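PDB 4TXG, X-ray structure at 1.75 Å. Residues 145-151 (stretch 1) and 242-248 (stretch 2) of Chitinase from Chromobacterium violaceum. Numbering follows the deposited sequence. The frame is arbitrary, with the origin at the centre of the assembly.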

# COMPACT_ATOMS: atom_id res chain seq x y z
N ALA A 145 -12.85 -15.29 3.80
CA ALA A 145 -11.61 -15.05 4.55
C ALA A 145 -10.51 -15.94 3.99
O ALA A 145 -10.78 -17.06 3.55
CB ALA A 145 -11.81 -15.30 6.04
N GLU A 146 -9.28 -15.46 4.03
CA GLU A 146 -8.17 -16.18 3.42
C GLU A 146 -7.66 -17.33 4.30
O GLU A 146 -7.55 -17.20 5.52
CB GLU A 146 -7.02 -15.21 3.10
CG GLU A 146 -5.99 -15.79 2.15
CD GLU A 146 -5.04 -14.76 1.55
OE1 GLU A 146 -3.96 -15.17 1.08
OE2 GLU A 146 -5.36 -13.55 1.56
N GLN A 147 -7.38 -18.47 3.67
CA GLN A 147 -6.69 -19.55 4.36
C GLN A 147 -5.23 -19.16 4.49
O GLN A 147 -4.51 -19.13 3.49
CB GLN A 147 -6.83 -20.86 3.58
CG GLN A 147 -8.26 -21.29 3.32
CD GLN A 147 -8.32 -22.60 2.54
OE1 GLN A 147 -7.61 -23.55 2.87
NE2 GLN A 147 -9.13 -22.63 1.50
N LEU A 148 -4.80 -18.85 5.71
CA LEU A 148 -3.45 -18.30 5.91
C LEU A 148 -2.45 -19.33 6.44
O LEU A 148 -2.79 -20.20 7.24
CB LEU A 148 -3.50 -17.10 6.86
CG LEU A 148 -4.19 -15.82 6.37
CD1 LEU A 148 -4.13 -14.75 7.45
CD2 LEU A 148 -3.57 -15.27 5.06
N ALA A 149 -1.22 -19.21 5.97
CA ALA A 149 -0.14 -20.10 6.35
C ALA A 149 0.20 -20.02 7.84
O ALA A 149 -0.07 -19.02 8.50
CB ALA A 149 1.11 -19.80 5.51
N ASN A 150 0.80 -21.09 8.34
CA ASN A 150 1.44 -21.10 9.65
C ASN A 150 0.51 -20.74 10.82
O ASN A 150 0.96 -20.31 11.88
CB ASN A 150 2.66 -20.16 9.61
CG ASN A 150 3.76 -20.69 8.69
OD1 ASN A 150 4.13 -21.86 8.79
ND2 ASN A 150 4.27 -19.84 7.80
N GLY A 151 -0.78 -20.97 10.64
CA GLY A 151 -1.74 -20.76 11.72
C GLY A 151 -1.94 -19.32 12.13
O GLY A 151 -2.40 -19.05 13.24
N LYS A 242 8.24 -26.95 1.27
CA LYS A 242 8.33 -27.21 2.70
C LYS A 242 7.28 -26.41 3.47
O LYS A 242 6.82 -26.82 4.53
CB LYS A 242 9.75 -26.88 3.20
CG LYS A 242 9.95 -27.03 4.70
CD LYS A 242 9.73 -28.44 5.18
CE LYS A 242 10.06 -28.56 6.66
NZ LYS A 242 11.40 -27.97 6.95
N TYR A 243 6.87 -25.28 2.90
CA TYR A 243 5.87 -24.41 3.51
C TYR A 243 4.73 -24.11 2.53
O TYR A 243 4.64 -23.01 2.01
CB TYR A 243 6.52 -23.10 3.97
CG TYR A 243 7.64 -23.32 4.95
CD1 TYR A 243 7.39 -23.39 6.31
CD2 TYR A 243 8.95 -23.47 4.51
CE1 TYR A 243 8.42 -23.60 7.21
CE2 TYR A 243 9.99 -23.68 5.40
CZ TYR A 243 9.71 -23.74 6.75
OH TYR A 243 10.73 -23.95 7.65
N PRO A 244 3.85 -25.10 2.29
CA PRO A 244 2.90 -25.08 1.15
C PRO A 244 1.80 -24.03 1.25
O PRO A 244 1.10 -23.76 0.27
CB PRO A 244 2.31 -26.49 1.17
CG PRO A 244 2.44 -26.93 2.60
CD PRO A 244 3.74 -26.34 3.08
N GLY A 245 1.65 -23.44 2.43
CA GLY A 245 0.63 -22.44 2.64
C GLY A 245 1.11 -21.04 2.33
O GLY A 245 0.31 -20.14 2.09
N VAL A 246 2.43 -20.86 2.31
CA VAL A 246 3.01 -19.54 2.09
C VAL A 246 2.88 -19.15 0.62
O VAL A 246 3.24 -19.93 -0.26
CB VAL A 246 4.48 -19.48 2.53
CG1 VAL A 246 5.10 -18.13 2.17
CG2 VAL A 246 4.59 -19.74 4.03
N LYS A 247 2.35 -17.96 0.36
CA LYS A 247 2.18 -17.47 -1.01
C LYS A 247 3.38 -16.67 -1.49
O LYS A 247 4.00 -15.96 -0.70
CB LYS A 247 0.92 -16.60 -1.11
CG LYS A 247 -0.36 -17.30 -0.64
CD LYS A 247 -0.75 -18.40 -1.63
CE LYS A 247 -1.67 -19.43 -1.00
NZ LYS A 247 -2.82 -18.78 -0.34
N THR A 248 3.71 -16.77 -2.77
CA THR A 248 4.66 -15.81 -3.36
C THR A 248 3.98 -14.99 -4.45
O THR A 248 3.18 -15.50 -5.24
CB THR A 248 5.91 -16.50 -3.93
OG1 THR A 248 5.54 -17.50 -4.89
CG2 THR A 248 6.71 -17.15 -2.80
O HOH W 1 -3.04 -17.56 1.83
O HOH W 2 -2.33 -20.83 2.95
O HOH W 3 -0.80 -17.53 3.47

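No direct hydrogen bond joins these two stretches; their polar groups meet through three waters instead. Both stretches belong to one chain, and the residues that touch are at least 93 positions apart in sequence. Their contact is small, burying 222 Å² with both sides summed.

Stretch 1 forms no regular helix or strand. In stretch 2, a type I beta turn runs from Tyr243 to Val246, closed by a hydrogen bond of 3.1 Å from Val246 N to Tyr243 O. The chain then enters a strand at Lys247 and Thr248. The backbones come nearest where Ala149 faces the turn, with Ala149 CA 4.5 Å from Gly245 CA.

The backbones approach closely here, and the missing side chain of Gly245 leaves room for the Ala149 methyl. Ala149 points its CB toward stretch 2, and Ala149 CB lies 3.4 Å from Gly245 C and 3.6 Å from Val246 N. Gly245 has no side chain. An ideal CB built on Gly245 would sit 3.2 Å from Ala149 CB, which is tight for two carbons. The same methyl meets an apolar partner, with Ala149 CB 3.8 Å from Val246 CG2. This is a van der Waals contact between buried residues.

Asn150 extends the packing. Its CA-to-CB bond points sideways, but the end of the side chain comes nearer to stretch 2. Asn150 ND2 lies 3.8 Å from Val246 CG2, a contact without a hydrogen bond; the amide nitrogen is satisfied elsewhere in the structure. Asn150 OD1 sits at the edge of the Tyr243 ring, near its plane, 4.4 Å from Tyr243 CD1.

Charge appears at the Lys247 end. The CA-to-CB bonds of Glu146 and Lys247 both point toward the other stretch, and the two side chains carry opposite charges. Glu146 OE1 and Lys247 NZ are 4.0 Å apart, too far for a salt bridge, though opposite charges still attract at this distance. Water 1 links them. Water 1 accepts a hydrogen bond from Lys247 NZ at 2.5 Å and lies 2.7 Å from Glu146 OE1. Water 1 is also 2.7 Å from Gln147 O, so a backbone carbonyl shares the site.

The other two waters serve the backbone. Water 2 donates to Gln147 O at 2.8 Å and to Gly245 O at 2.9 Å, bridging two carbonyls that could not bond to each other. Water 3 accepts from Ala149 N at 3.0 Å and lies 3.2 Å from Gly245 O. Gly245 O is thus approached by two waters, each linked to the backbone of stretch 1.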